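Cas6b (Methanococcus maripaludis, PDB 4Z7K) processes CRISPR RNA as a Cas6-family endoribonuclease, probably cutting within the repeat sequence of the precursor transcript to release individual guide RNAs. Local coordinates at residues M6-P11 against P61-I66; Q51-I56 against R206-G211; F117-M122 against F212-K217. All coordinates share one frame; numbering follows the deposited sequence.

Contact 1 of 3, residues M6-P11 against P61-I66; sequences MHISYP and PLIIGI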
# COMPACT_ATOMS: atom_id res chain seq x y z
N MET B 6 -6.68 -21.27 -22.80
CA MET B 6 -6.69 -22.67 -22.39
C MET B 6 -6.78 -22.78 -20.85
O MET B 6 -5.88 -22.32 -20.13
CB MET B 6 -5.46 -23.40 -22.92
CG MET B 6 -5.44 -24.91 -22.62
SD MET B 6 -4.25 -25.87 -23.61
CE MET B 6 -2.76 -25.64 -22.65
N HIS B 7 -7.86 -23.42 -20.36
CA HIS B 7 -8.03 -23.78 -18.94
C HIS B 7 -7.49 -25.17 -18.68
O HIS B 7 -7.72 -26.08 -19.48
CB HIS B 7 -9.50 -23.77 -18.48
CG HIS B 7 -10.32 -22.64 -19.02
ND1 HIS B 7 -9.79 -21.53 -19.64
CD2 HIS B 7 -11.67 -22.46 -19.02
CE1 HIS B 7 -10.76 -20.72 -19.99
NE2 HIS B 7 -11.91 -21.26 -19.64
N ILE B 8 -6.83 -25.34 -17.54
CA ILE B 8 -6.42 -26.67 -17.08
C ILE B 8 -6.92 -26.96 -15.67
O ILE B 8 -6.61 -26.22 -14.74
CB ILE B 8 -4.88 -26.79 -17.09
CG1 ILE B 8 -4.39 -27.07 -18.51
CG2 ILE B 8 -4.42 -27.88 -16.16
CD1 ILE B 8 -2.91 -26.90 -18.67
N SER B 9 -7.65 -28.04 -15.50
CA SER B 9 -8.26 -28.29 -14.21
C SER B 9 -7.95 -29.70 -13.72
O SER B 9 -7.94 -30.64 -14.52
CB SER B 9 -9.77 -28.08 -14.29
OG SER B 9 -10.33 -27.76 -13.02
N TYR B 10 -7.71 -29.86 -12.42
CA TYR B 10 -7.43 -31.18 -11.84
C TYR B 10 -8.56 -31.50 -10.87
O TYR B 10 -8.42 -31.21 -9.68
CB TYR B 10 -6.08 -31.24 -11.10
CG TYR B 10 -4.85 -30.85 -11.90
CD1 TYR B 10 -4.75 -31.11 -13.25
CD2 TYR B 10 -3.76 -30.22 -11.28
CE1 TYR B 10 -3.62 -30.75 -13.98
CE2 TYR B 10 -2.63 -29.85 -12.00
CZ TYR B 10 -2.56 -30.12 -13.35
OH TYR B 10 -1.45 -29.77 -14.09
N PRO B 11 -9.66 -32.13 -11.34
CA PRO B 11 -10.87 -32.24 -10.53
C PRO B 11 -10.75 -33.12 -9.29
O PRO B 11 -11.46 -32.86 -8.35
CB PRO B 11 -11.90 -32.84 -11.49
CG PRO B 11 -11.35 -32.62 -12.83
CD PRO B 11 -9.87 -32.70 -12.68
N PRO B 61 -8.35 -27.16 -8.25
CA PRO B 61 -7.39 -26.32 -8.99
C PRO B 61 -7.69 -26.05 -10.45
O PRO B 61 -8.13 -26.92 -11.19
CB PRO B 61 -6.10 -27.13 -8.91
CG PRO B 61 -6.20 -27.84 -7.65
CD PRO B 61 -7.65 -28.19 -7.47
N LEU B 62 -7.39 -24.82 -10.84
CA LEU B 62 -7.55 -24.38 -12.21
C LEU B 62 -6.32 -23.56 -12.60
O LEU B 62 -5.76 -22.84 -11.77
CB LEU B 62 -8.82 -23.56 -12.34
CG LEU B 62 -9.11 -22.95 -13.70
CD1 LEU B 62 -9.28 -24.04 -14.73
CD2 LEU B 62 -10.35 -22.11 -13.61
N ILE B 63 -5.86 -23.72 -13.84
CA ILE B 63 -4.67 -23.02 -14.30
C ILE B 63 -5.01 -22.36 -15.61
O ILE B 63 -5.42 -23.03 -16.56
CB ILE B 63 -3.51 -23.96 -14.54
CG1 ILE B 63 -3.30 -24.84 -13.32
CG2 ILE B 63 -2.27 -23.16 -14.90
CD1 ILE B 63 -1.89 -25.28 -13.14
N ILE B 64 -4.84 -21.04 -15.68
CA ILE B 64 -5.27 -20.32 -16.87
C ILE B 64 -4.07 -19.87 -17.68
O ILE B 64 -3.11 -19.34 -17.12
CB ILE B 64 -6.11 -19.09 -16.52
CG1 ILE B 64 -7.15 -19.45 -15.47
CG2 ILE B 64 -6.81 -18.55 -17.75
CD1 ILE B 64 -8.34 -20.16 -16.06
N GLY B 65 -4.12 -20.09 -18.99
CA GLY B 65 -3.09 -19.55 -19.86
C GLY B 65 -3.75 -18.69 -20.92
O GLY B 65 -4.73 -19.12 -21.55
N ILE B 66 -3.19 -17.51 -21.17
CA ILE B 66 -3.88 -16.58 -22.05
C ILE B 66 -2.98 -16.11 -23.16
O ILE B 66 -1.80 -15.80 -22.94
CB ILE B 66 -4.38 -15.32 -21.32
CG1 ILE B 66 -4.79 -15.61 -19.88
CG2 ILE B 66 -5.51 -14.67 -22.11
CD1 ILE B 66 -4.72 -14.38 -19.02

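Contact 2 of 3, residues Q51-I56 against R206-G211; sequences QIQFKI and RNVSRG. With nucleotides of chain C.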
# COMPACT_ATOMS: atom_id res chain seq x y z
N GLN B 51 -0.38 -13.72 -17.76
CA GLN B 51 -1.04 -14.52 -18.78
C GLN B 51 -0.96 -15.98 -18.40
O GLN B 51 -1.37 -16.86 -19.17
CB GLN B 51 -0.46 -14.21 -20.17
CG GLN B 51 0.20 -12.82 -20.20
CD GLN B 51 0.57 -12.33 -21.59
OE1 GLN B 51 0.23 -12.94 -22.60
NE2 GLN B 51 1.27 -11.19 -21.64
N ILE B 52 -0.43 -16.22 -17.20
CA ILE B 52 -0.62 -17.48 -16.48
C ILE B 52 -1.08 -17.16 -15.06
O ILE B 52 -0.35 -16.52 -14.31
CB ILE B 52 0.67 -18.35 -16.41
CG1 ILE B 52 0.96 -19.01 -17.74
CG2 ILE B 52 0.51 -19.45 -15.36
CD1 ILE B 52 -0.01 -20.09 -18.09
N GLN B 53 -2.28 -17.62 -14.68
CA GLN B 53 -2.86 -17.34 -13.36
C GLN B 53 -3.34 -18.61 -12.65
O GLN B 53 -3.94 -19.50 -13.27
CB GLN B 53 -4.05 -16.38 -13.49
CG GLN B 53 -3.81 -15.22 -14.41
CD GLN B 53 -5.09 -14.50 -14.74
OE1 GLN B 53 -6.04 -14.51 -13.95
NE2 GLN B 53 -5.15 -13.88 -15.91
N PHE B 54 -3.11 -18.69 -11.35
CA PHE B 54 -3.52 -19.86 -10.58
C PHE B 54 -4.69 -19.59 -9.64
O PHE B 54 -4.63 -18.71 -8.79
CB PHE B 54 -2.33 -20.41 -9.83
CG PHE B 54 -1.17 -20.71 -10.71
CD1 PHE B 54 -0.12 -19.82 -10.82
CD2 PHE B 54 -1.16 -21.86 -11.48
CE1 PHE B 54 0.93 -20.09 -11.65
CE2 PHE B 54 -0.12 -22.14 -12.30
CZ PHE B 54 0.93 -21.26 -12.39
N LYS B 55 -5.76 -20.36 -9.80
CA LYS B 55 -7.01 -20.11 -9.11
C LYS B 55 -7.51 -21.39 -8.44
O LYS B 55 -7.18 -22.49 -8.90
CB LYS B 55 -8.03 -19.57 -10.11
CG LYS B 55 -7.53 -18.31 -10.81
CD LYS B 55 -8.38 -17.89 -12.00
CE LYS B 55 -8.02 -16.46 -12.44
NZ LYS B 55 -8.00 -15.39 -11.37
N ILE B 56 -8.27 -21.28 -7.35
CA ILE B 56 -8.91 -22.49 -6.82
C ILE B 56 -10.42 -22.36 -6.86
O ILE B 56 -11.01 -21.47 -6.24
CB ILE B 56 -8.47 -22.80 -5.39
CG1 ILE B 56 -7.03 -23.30 -5.41
CG2 ILE B 56 -9.33 -23.88 -4.81
CD1 ILE B 56 -6.49 -23.58 -4.05
N ARG B 206 -6.02 -6.56 -8.17
CA ARG B 206 -4.68 -6.89 -7.73
C ARG B 206 -4.48 -8.39 -7.53
O ARG B 206 -5.43 -9.12 -7.27
CB ARG B 206 -4.38 -6.16 -6.43
CG ARG B 206 -4.43 -4.67 -6.55
CD ARG B 206 -4.05 -4.03 -5.24
NE ARG B 206 -2.66 -4.30 -4.89
CZ ARG B 206 -2.21 -4.49 -3.65
NH1 ARG B 206 -3.06 -4.45 -2.63
NH2 ARG B 206 -0.92 -4.71 -3.43
N ASN B 207 -3.23 -8.84 -7.65
CA ASN B 207 -2.84 -10.20 -7.29
C ASN B 207 -3.60 -11.29 -8.03
O ASN B 207 -3.80 -12.39 -7.53
CB ASN B 207 -3.00 -10.39 -5.80
CG ASN B 207 -2.21 -9.38 -5.03
OD1 ASN B 207 -0.99 -9.50 -4.91
ND2 ASN B 207 -2.88 -8.33 -4.57
N VAL B 208 -3.91 -10.99 -9.28
CA VAL B 208 -4.76 -11.79 -10.13
C VAL B 208 -4.15 -13.16 -10.36
O VAL B 208 -4.85 -14.15 -10.56
CB VAL B 208 -4.97 -11.03 -11.44
CG1 VAL B 208 -4.73 -11.92 -12.65
CG2 VAL B 208 -6.34 -10.39 -11.45
N SER B 209 -2.84 -13.21 -10.31
CA SER B 209 -2.08 -14.43 -10.48
C SER B 209 -2.40 -15.50 -9.43
O SER B 209 -2.38 -16.69 -9.75
CB SER B 209 -0.59 -14.09 -10.44
OG SER B 209 -0.27 -13.42 -9.23
N ARG B 210 -2.68 -15.08 -8.20
CA ARG B 210 -2.94 -16.03 -7.13
C ARG B 210 -4.39 -16.47 -7.13
O ARG B 210 -4.79 -17.28 -6.30
CB ARG B 210 -2.65 -15.45 -5.75
CG ARG B 210 -1.40 -14.65 -5.62
CD ARG B 210 -1.13 -14.44 -4.16
NE ARG B 210 0.13 -13.75 -3.95
CZ ARG B 210 1.28 -14.38 -3.72
NH1 ARG B 210 1.31 -15.71 -3.67
NH2 ARG B 210 2.39 -13.68 -3.54
N GLY B 211 -5.16 -15.94 -8.08
CA GLY B 211 -6.53 -16.35 -8.23
C GLY B 211 -7.58 -15.35 -7.78
O GLY B 211 -8.78 -15.66 -7.82
P DC C 23 2.60 -11.11 -9.45
OP1 DC C 23 2.85 -12.44 -10.04
OP2 DC C 23 1.35 -10.89 -8.68
O5' DC C 23 3.83 -10.69 -8.53
C5' DC C 23 5.00 -11.42 -8.59
C4' DC C 23 5.63 -11.41 -7.23
O4' DC C 23 5.67 -10.06 -6.78
C3' DC C 23 4.85 -12.18 -6.18
O3' DC C 23 5.29 -13.55 -6.18
C2' DC C 23 5.20 -11.44 -4.90
C1' DC C 23 5.46 -10.01 -5.39
N1 DC C 23 4.36 -9.09 -5.14
C2 DC C 23 4.16 -8.57 -3.86
O2 DC C 23 4.94 -8.90 -2.95
N3 DC C 23 3.14 -7.72 -3.65
C4 DC C 23 2.33 -7.38 -4.64
N4 DC C 23 1.33 -6.53 -4.36
C5 DC C 23 2.50 -7.89 -5.96
C6 DC C 23 3.52 -8.74 -6.16
P G C 22 -1.32 -7.13 -10.74
OP1 G C 22 -1.89 -8.38 -11.32
OP2 G C 22 -1.45 -6.92 -9.28
O5' G C 22 0.25 -7.02 -11.01
C5' G C 22 0.89 -7.72 -12.08
C4' G C 22 2.35 -7.93 -11.79
O4' G C 22 2.99 -6.64 -11.61
C3' G C 22 2.66 -8.70 -10.51
O3' G C 22 2.70 -10.10 -10.71
C2' G C 22 4.00 -8.14 -10.07
O2' G C 22 5.04 -8.79 -10.78
C1' G C 22 3.88 -6.68 -10.52
N9 G C 22 3.31 -5.83 -9.46
C8 G C 22 2.18 -5.08 -9.62
N7 G C 22 1.83 -4.41 -8.56
C5 G C 22 2.80 -4.75 -7.64
C6 G C 22 2.92 -4.32 -6.31
O6 G C 22 2.19 -3.54 -5.70
N1 G C 22 4.04 -4.88 -5.69
C2 G C 22 4.91 -5.74 -6.29
N2 G C 22 5.92 -6.16 -5.51
N3 G C 22 4.80 -6.16 -7.55
C4 G C 22 3.72 -5.63 -8.16
P A C 21 -4.18 -0.87 -8.98
OP1 A C 21 -4.47 -1.46 -7.65
OP2 A C 21 -3.41 0.40 -9.02
O5' A C 21 -3.46 -2.01 -9.84
C5' A C 21 -4.14 -3.22 -10.15
C4' A C 21 -3.46 -3.99 -11.25
O4' A C 21 -3.21 -3.09 -12.37
C3' A C 21 -2.10 -4.60 -10.89
O3' A C 21 -1.93 -5.87 -11.54
C2' A C 21 -1.11 -3.58 -11.44
O2' A C 21 0.17 -4.09 -11.77
C1' A C 21 -1.84 -3.06 -12.67
N9 A C 21 -1.47 -1.68 -13.00
C8 A C 21 -1.24 -0.65 -12.13
N7 A C 21 -0.91 0.47 -12.74
C5 A C 21 -0.94 0.13 -14.09
C6 A C 21 -0.70 0.87 -15.25
N6 A C 21 -0.37 2.16 -15.22
N1 A C 21 -0.81 0.25 -16.45
C2 A C 21 -1.15 -1.05 -16.47
N3 A C 21 -1.41 -1.85 -15.44
C4 A C 21 -1.29 -1.19 -14.27

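Contact 3 of 3, residues F117-M122 against F212-K217; sequences FKTPWM and FGTVVK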
# COMPACT_ATOMS: atom_id res chain seq x y z
N PHE B 117 -18.13 -12.74 -9.31
CA PHE B 117 -16.84 -13.05 -8.69
C PHE B 117 -16.80 -14.41 -8.00
O PHE B 117 -17.53 -14.62 -7.03
CB PHE B 117 -16.48 -11.99 -7.66
CG PHE B 117 -15.96 -10.72 -8.25
CD1 PHE B 117 -16.29 -9.50 -7.68
CD2 PHE B 117 -15.10 -10.73 -9.33
CE1 PHE B 117 -15.79 -8.32 -8.19
CE2 PHE B 117 -14.60 -9.54 -9.84
CZ PHE B 117 -14.95 -8.34 -9.27
N LYS B 118 -15.97 -15.31 -8.49
CA LYS B 118 -15.70 -16.59 -7.83
C LYS B 118 -14.84 -16.41 -6.56
O LYS B 118 -14.94 -17.18 -5.60
CB LYS B 118 -14.98 -17.53 -8.80
CG LYS B 118 -15.82 -18.62 -9.41
CD LYS B 118 -17.17 -18.16 -9.86
CE LYS B 118 -18.06 -19.37 -10.15
NZ LYS B 118 -18.10 -20.33 -9.00
N THR B 119 -13.96 -15.42 -6.60
CA THR B 119 -13.04 -15.16 -5.51
C THR B 119 -13.07 -13.67 -5.15
O THR B 119 -13.62 -12.88 -5.92
CB THR B 119 -11.63 -15.58 -5.90
OG1 THR B 119 -11.28 -14.94 -7.14
CG2 THR B 119 -11.59 -17.08 -6.07
N PRO B 120 -12.54 -13.30 -3.98
CA PRO B 120 -12.58 -11.88 -3.63
C PRO B 120 -11.86 -11.03 -4.69
O PRO B 120 -11.00 -11.55 -5.40
CB PRO B 120 -11.84 -11.84 -2.30
CG PRO B 120 -12.04 -13.17 -1.72
CD PRO B 120 -12.00 -14.11 -2.88
N TRP B 121 -12.22 -9.76 -4.78
CA TRP B 121 -11.71 -8.88 -5.82
C TRP B 121 -10.38 -8.23 -5.48
O TRP B 121 -9.42 -8.34 -6.26
CB TRP B 121 -12.75 -7.82 -6.14
CG TRP B 121 -12.34 -6.79 -7.15
CD1 TRP B 121 -11.28 -6.84 -7.99
CD2 TRP B 121 -13.03 -5.57 -7.45
NE1 TRP B 121 -11.23 -5.71 -8.78
CE2 TRP B 121 -12.30 -4.92 -8.47
CE3 TRP B 121 -14.19 -4.96 -6.96
CZ2 TRP B 121 -12.69 -3.70 -9.00
CZ3 TRP B 121 -14.57 -3.75 -7.49
CH2 TRP B 121 -13.83 -3.14 -8.50
N MET B 122 -10.30 -7.57 -4.32
CA MET B 122 -9.06 -6.91 -3.89
C MET B 122 -8.84 -5.79 -4.90
O MET B 122 -7.93 -5.85 -5.71
CB MET B 122 -7.86 -7.89 -3.87
CG MET B 122 -6.77 -7.65 -2.84
SD MET B 122 -6.08 -9.25 -2.29
CE MET B 122 -4.93 -8.72 -1.03
N PHE B 212 -7.15 -14.18 -7.32
CA PHE B 212 -8.09 -13.17 -6.85
C PHE B 212 -8.79 -12.51 -8.03
O PHE B 212 -8.25 -12.44 -9.14
CB PHE B 212 -7.38 -12.11 -6.02
CG PHE B 212 -6.91 -12.60 -4.68
CD1 PHE B 212 -5.64 -13.10 -4.52
CD2 PHE B 212 -7.73 -12.54 -3.58
CE1 PHE B 212 -5.19 -13.53 -3.29
CE2 PHE B 212 -7.29 -12.98 -2.36
CZ PHE B 212 -6.02 -13.48 -2.21
N GLY B 213 -10.03 -12.06 -7.79
CA GLY B 213 -10.80 -11.32 -8.78
C GLY B 213 -11.25 -12.13 -9.99
O GLY B 213 -11.38 -11.60 -11.09
N THR B 214 -11.51 -13.41 -9.79
CA THR B 214 -11.85 -14.29 -10.90
C THR B 214 -13.28 -14.01 -11.41
O THR B 214 -14.20 -13.92 -10.61
CB THR B 214 -11.73 -15.75 -10.46
OG1 THR B 214 -10.52 -15.91 -9.70
CG2 THR B 214 -11.71 -16.66 -11.67
N VAL B 215 -13.47 -13.77 -12.71
CA VAL B 215 -14.84 -13.49 -13.17
C VAL B 215 -15.44 -14.51 -14.15
O VAL B 215 -14.72 -15.14 -14.92
CB VAL B 215 -14.93 -12.10 -13.82
CG1 VAL B 215 -14.17 -11.10 -12.97
CG2 VAL B 215 -14.37 -12.12 -15.20
N VAL B 216 -16.76 -14.70 -14.09
CA VAL B 216 -17.47 -15.57 -15.04
C VAL B 216 -18.81 -14.94 -15.45
O VAL B 216 -19.42 -14.25 -14.64
CB VAL B 216 -17.71 -16.96 -14.46
CG1 VAL B 216 -18.62 -16.86 -13.25
CG2 VAL B 216 -18.32 -17.85 -15.52
N LYS B 217 -19.23 -15.10 -16.71
CA LYS B 217 -20.50 -14.50 -17.20
C LYS B 217 -21.74 -15.21 -16.65
O LYS B 217 -21.65 -16.38 -16.24
CB LYS B 217 -20.57 -14.48 -18.73
CG LYS B 217 -19.34 -13.91 -19.40
CD LYS B 217 -19.47 -13.86 -20.92
CE LYS B 217 -20.82 -13.30 -21.33
NZ LYS B 217 -21.00 -13.39 -22.81

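Contact 1 of 3, residues M6-P11 against P61-I66
Ile8 and Ile63 meet at their branch points across two antiparallel strands, CB to CB 4.0 Å, on the face that also carries Met6. The opposite face bears His7, Ser9, Leu62 and Ile64. There Leu62 has its CG anti to the backbone N (chi1 177°), and its CD1 lies against the other strand, 3.8 Å from His7 CB and 4.1 Å from Ser9 CB. His7 and Ile64 run side by side and point the same way; Ile64 CD1 comes to 4.1 Å from His7 ND1, approaching the imidazole obliquely. The backbones pair in register, Met6 with Gly65 and Ile8 with Ile63 as hydrogen-bonded pairs, His7 with Ile64 and Ser9 with Leu62 as non-hydrogen-bonded ones. In the inner rung Ile63 N donates to Ile8 O at 2.8 Å. At the end of the ladder Pro61 O takes two donors from opposite faces of its carbonyl plane: Ser9 OG at 3.0 Å and Tyr10 N at 3.2 Å. Leu74 of helix 67-76 covers Met6 and Ile8, while His100 meets the His7 ring edge-to-face. The two strands are the central pair of a four-stranded antiparallel sheet in 2-3-1-4 order, the ferredoxin-like topology of RAMP proteins. Chemically the two faces differ: one is apolar (Met6, Ile8, Ile63) and covered by helix 67-76, the other mixes aliphatic groups with an imidazole and a hydroxyl. Pro61 O, held by Ser9 OG and Tyr10 N, ties the strand end by a side-chain and a backbone bond together.

Contact 2 of 3, residues Q51-I56 against R206-G211
The glycine-rich loop near the C-terminus, a signature of Cas6 and other RAMP proteins, brings Val208, Ser209 and Gly211 against Gln53, Phe54 and Lys55 of strand 52-57 while its other side grips RNA. The main bond runs from Phe54 N to Ser209 O, 2.7 Å long with an N-H...O angle of 159°, the donor tilted from the carbonyl plane. Gln53 and Val208 cross obliquely, the amide end of Gln53 lying on the valine branch with OE1 3.2 Å from CG1; Gln53 NE2 is held by Pro50 O. An alanine in place of Gln53 would probably leave Val208 CG1 without its amide cover and Pro50 O without its side-chain donor. Lys55 lays its CG 3.4 Å from Gly211 CA and bends at its last torsion, so that NZ makes a weak bond to Val208 O besides a firmer one to Thr214 OG1. Within the loop, Gly211 N returns to Val208 O at 3.1 Å, closing a 3-10 turn, and the positive phi of Gly211 (108°) suits a residue without CB. On the RNA side Asn207 N donates to OP2 of G22 of chain C at 3.1 Å, and Ser209 OG, set between its backbone N and carbonyl carbon, bonds OP2 of DC23 of chain C at 3.1 Å. Arg210 reaches another phosphate of the RNA by a salt bridge. Ser209 thus faces both ways: its carbonyl is tied to the strand and its hydroxyl to a phosphate, a division that would couple the position of the phosphate-binding turn to the sheet behind it.

Contact 3 of 3, residues F117-M122 against F212-K217
Thr214 N gives its hydrogen to Thr119 OG1 in an almost straight bond of 3.1 Å (168° at the hydrogen). The hydroxyl is turned to it because OG1 stands between the backbone N and the carbonyl carbon of Thr119 (chi1 54°). Two backbone bonds flank this one: Gly213 N to Pro120 O at 2.6 Å, and Lys118 N to Thr214 O at 3.1 Å. Thr214 O does further work, taking a CA-H...O contact from Phe117 and lying in the ring plane at the edge of that phenylalanine. Phe117 and Val215 lie side by side and point the same way, with CE2 of the ring 3.5 Å from CG1 of the valine. At the other end Met122 puts its sulfur over one face of Phe212, SD 4.0 Å from the ring centroid and 15° off the normal, a Met-aromatic contact; Pro120 O sits in plane at the edge of the same ring. Lys118 CD and CE pass Val216 CG1 at an angle, CD to CG1 3.9 Å. Gly213 has positive phi, and a CB there would lie near Trp121 O.

A second shell sets these groups. Thr119 OG1 donates to Gly211 O, and Arg18 makes a cation-pi contact with Phe212. Phe117 CZ lies 3.6 Å above the plane of the Trp121 ring, toward its rim. Outward, Trp121 packs on Val147 and Leu148 of helix 137-158 and Phe117 meets Phe192 of strand 186-194. Phe117 closes strand 112-117, which pairs with the edge strand 215-217, while Ile57 of strand 52-57 touches Lys118 and Thr214 from the neighbouring sheet.

Overall arrangement
The three contacts form a chain from the N-terminal sheet to the C-terminal one, with the RNA beside its middle link. Contact 1 and contact 2, centres about 11 Å apart, are joined through the N-terminal sheet, where strands 60-66 and 52-57 are neighbours: Ile64 N bonds Gln53 O at 3.0 Å and Ile66 N bonds Gln51 O at 2.8 Å. Contacts 2 and 3, centres about 10 Å apart, are joined where 206-211 runs straight into 212-217, by Thr119 OG1 to Gly211 O at 2.7 Å and Lys55 NZ to Thr214 OG1 at 3.1 Å. Contact 2 touches the RNA directly; the nearest atoms of contacts 3 and 1 lie about 6 and 10 Å from it.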